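UDP-N-acetylglucosamine pyrophosphorylase (PDB 3OC9) probably catalyses the formation of UDP-N-acetylglucosamine and diphosphate from UTP and N-acetyl-alpha-D-glucosamine 1-phosphate. Local coordinates at residues Y7-I12 with E253-C258. Residues are numbered along the deposited sequence; the frame is centred on the assembly and turned at random. Where two conformers were deposited one is given.
Sequences YQPVDI and EFIYNC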
# COMPACT_ATOMS: atom_id res chain seq x y z
N TYR A 7 -19.37 8.19 -19.58
CA TYR A 7 -17.94 8.13 -19.20
C TYR A 7 -17.01 8.75 -20.26
O TYR A 7 -17.27 8.64 -21.48
CB TYR A 7 -17.50 6.69 -18.87
CG TYR A 7 -18.11 6.05 -17.63
CD1 TYR A 7 -18.36 6.79 -16.47
CD2 TYR A 7 -18.40 4.68 -17.61
CE1 TYR A 7 -18.91 6.19 -15.33
CE2 TYR A 7 -18.96 4.07 -16.48
CZ TYR A 7 -19.20 4.83 -15.34
OH TYR A 7 -19.74 4.24 -14.22
N GLN A 8 -15.96 9.43 -19.80
CA GLN A 8 -14.90 9.96 -20.66
C GLN A 8 -13.50 9.48 -20.17
O GLN A 8 -13.35 9.18 -18.99
CB GLN A 8 -14.94 11.50 -20.68
CG GLN A 8 -16.28 12.10 -21.18
CD GLN A 8 -16.50 11.93 -22.68
OE1 GLN A 8 -15.58 12.13 -23.48
NE2 GLN A 8 -17.73 11.60 -23.07
N PRO A 9 -12.51 9.39 -21.09
CA PRO A 9 -11.14 8.95 -20.71
C PRO A 9 -10.42 9.92 -19.74
O PRO A 9 -10.76 11.11 -19.68
CB PRO A 9 -10.38 8.93 -22.05
CG PRO A 9 -11.42 8.97 -23.11
CD PRO A 9 -12.59 9.71 -22.53
N VAL A 10 -9.42 9.39 -19.03
CA VAL A 10 -8.61 10.15 -18.06
C VAL A 10 -7.16 10.28 -18.61
O VAL A 10 -6.57 9.26 -18.98
CB VAL A 10 -8.57 9.41 -16.68
CG1 VAL A 10 -7.62 10.10 -15.68
CG2 VAL A 10 -9.99 9.30 -16.08
N ASP A 11 -6.60 11.49 -18.65
CA ASP A 11 -5.18 11.71 -19.07
C ASP A 11 -4.18 11.45 -17.92
O ASP A 11 -4.43 11.85 -16.76
CB ASP A 11 -4.95 13.14 -19.57
CG ASP A 11 -5.84 13.54 -20.74
OD1 ASP A 11 -5.96 12.77 -21.73
OD2 ASP A 11 -6.43 14.63 -20.67
N ILE A 12 -3.05 10.82 -18.25
CA ILE A 12 -1.94 10.58 -17.29
C ILE A 12 -1.15 11.89 -17.18
O ILE A 12 -0.58 12.35 -18.17
CB ILE A 12 -1.02 9.39 -17.77
CG1 ILE A 12 -1.83 8.07 -17.86
CG2 ILE A 12 0.27 9.25 -16.87
CD1 ILE A 12 -1.09 6.88 -18.56
N GLU A 253 -2.98 0.19 -27.88
CA GLU A 253 -3.13 0.81 -26.53
C GLU A 253 -4.60 0.90 -26.09
O GLU A 253 -5.48 1.14 -26.92
CB GLU A 253 -2.49 2.20 -26.52
CG GLU A 253 -0.97 2.21 -26.71
CD GLU A 253 -0.23 2.51 -25.43
OE1 GLU A 253 -0.28 3.68 -24.96
OE2 GLU A 253 0.41 1.59 -24.87
N PHE A 254 -4.88 0.74 -24.79
CA PHE A 254 -6.25 0.90 -24.27
C PHE A 254 -6.61 2.38 -24.06
O PHE A 254 -5.77 3.15 -23.57
CB PHE A 254 -6.46 0.10 -22.98
CG PHE A 254 -6.49 -1.39 -23.20
CD1 PHE A 254 -7.70 -2.04 -23.49
CD2 PHE A 254 -5.31 -2.14 -23.17
CE1 PHE A 254 -7.74 -3.42 -23.74
CE2 PHE A 254 -5.34 -3.52 -23.42
CZ PHE A 254 -6.56 -4.16 -23.70
N ILE A 255 -7.82 2.76 -24.48
CA ILE A 255 -8.40 4.10 -24.26
C ILE A 255 -8.47 4.41 -22.76
O ILE A 255 -8.10 5.51 -22.30
CB ILE A 255 -9.83 4.16 -24.86
CG1 ILE A 255 -9.77 4.00 -26.37
CG2 ILE A 255 -10.54 5.48 -24.49
CD1 ILE A 255 -9.29 5.23 -27.07
N TYR A 256 -8.99 3.44 -22.00
CA TYR A 256 -9.05 3.47 -20.53
C TYR A 256 -7.91 2.61 -19.95
O TYR A 256 -8.09 1.42 -19.63
CB TYR A 256 -10.42 3.00 -20.04
CG TYR A 256 -11.56 3.94 -20.45
CD1 TYR A 256 -11.97 4.97 -19.60
CD2 TYR A 256 -12.21 3.79 -21.68
CE1 TYR A 256 -13.01 5.86 -19.98
CE2 TYR A 256 -13.25 4.67 -22.07
CZ TYR A 256 -13.64 5.69 -21.21
OH TYR A 256 -14.67 6.55 -21.59
N ASN A 257 -6.73 3.22 -19.82
CA ASN A 257 -5.48 2.51 -19.50
C ASN A 257 -4.90 2.77 -18.09
O ASN A 257 -3.80 2.31 -17.77
CB ASN A 257 -4.40 2.78 -20.58
CG ASN A 257 -3.93 4.24 -20.62
OD1 ASN A 257 -4.52 5.14 -20.02
ND2 ASN A 257 -2.82 4.47 -21.34
N CYS A 258 -5.64 3.50 -17.25
CA CYS A 258 -5.13 3.88 -15.91
C CYS A 258 -5.47 2.82 -14.84
O CYS A 258 -6.53 2.89 -14.18
CB CYS A 258 -5.68 5.28 -15.51
SG CYS A 258 -5.01 6.69 -16.51
O HOH W 1 -7.94 6.77 -19.65
O HOH W 2 -4.67 7.86 -20.63
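Tyr256 and Cys258 meet Pro9 and Ile12 in a water-bridged packing contact between the N-terminal arm and the loop that leads into strand 258-261. The backbones come closest at Pro9 and Tyr256, whose CA atoms are 5.9 Å apart. The phenol end of Tyr256 lies against the backbone at Gln8 and Pro9. Gln8 O sits at the ring edge, 3.5 Å from Tyr256 CE1. In the conformer given, Ile255 CG2 lies alongside the proline ring, 3.9 Å from Pro9 CG. Two waters bridge the segments. Water 1 links the backbones, accepting from Val10 N and donating to Ile255 O. Water 2 links backbone to side chain, donating to both Val10 O, at 2.9 Å, and Asn257 OD1, at 2.8 Å. In this GT-A-type nucleotidyltransferase the arm runs beside the mixed sheet: Val10 touches Ile324 of strand 322-326 and Ile12 touches Ile213 of strand 209-215. Gln8 also makes a backbone hydrogen bond with Lys228 of strand 225-229. Ile12 CG1, anti to its own carbonyl carbon (chi1 -61°), packs against Cys258 SG at 3.7 Å. Ile12 CD1 lies 4.1 Å from both Asn257 OD1 and Asn257 ND2, across the amide end.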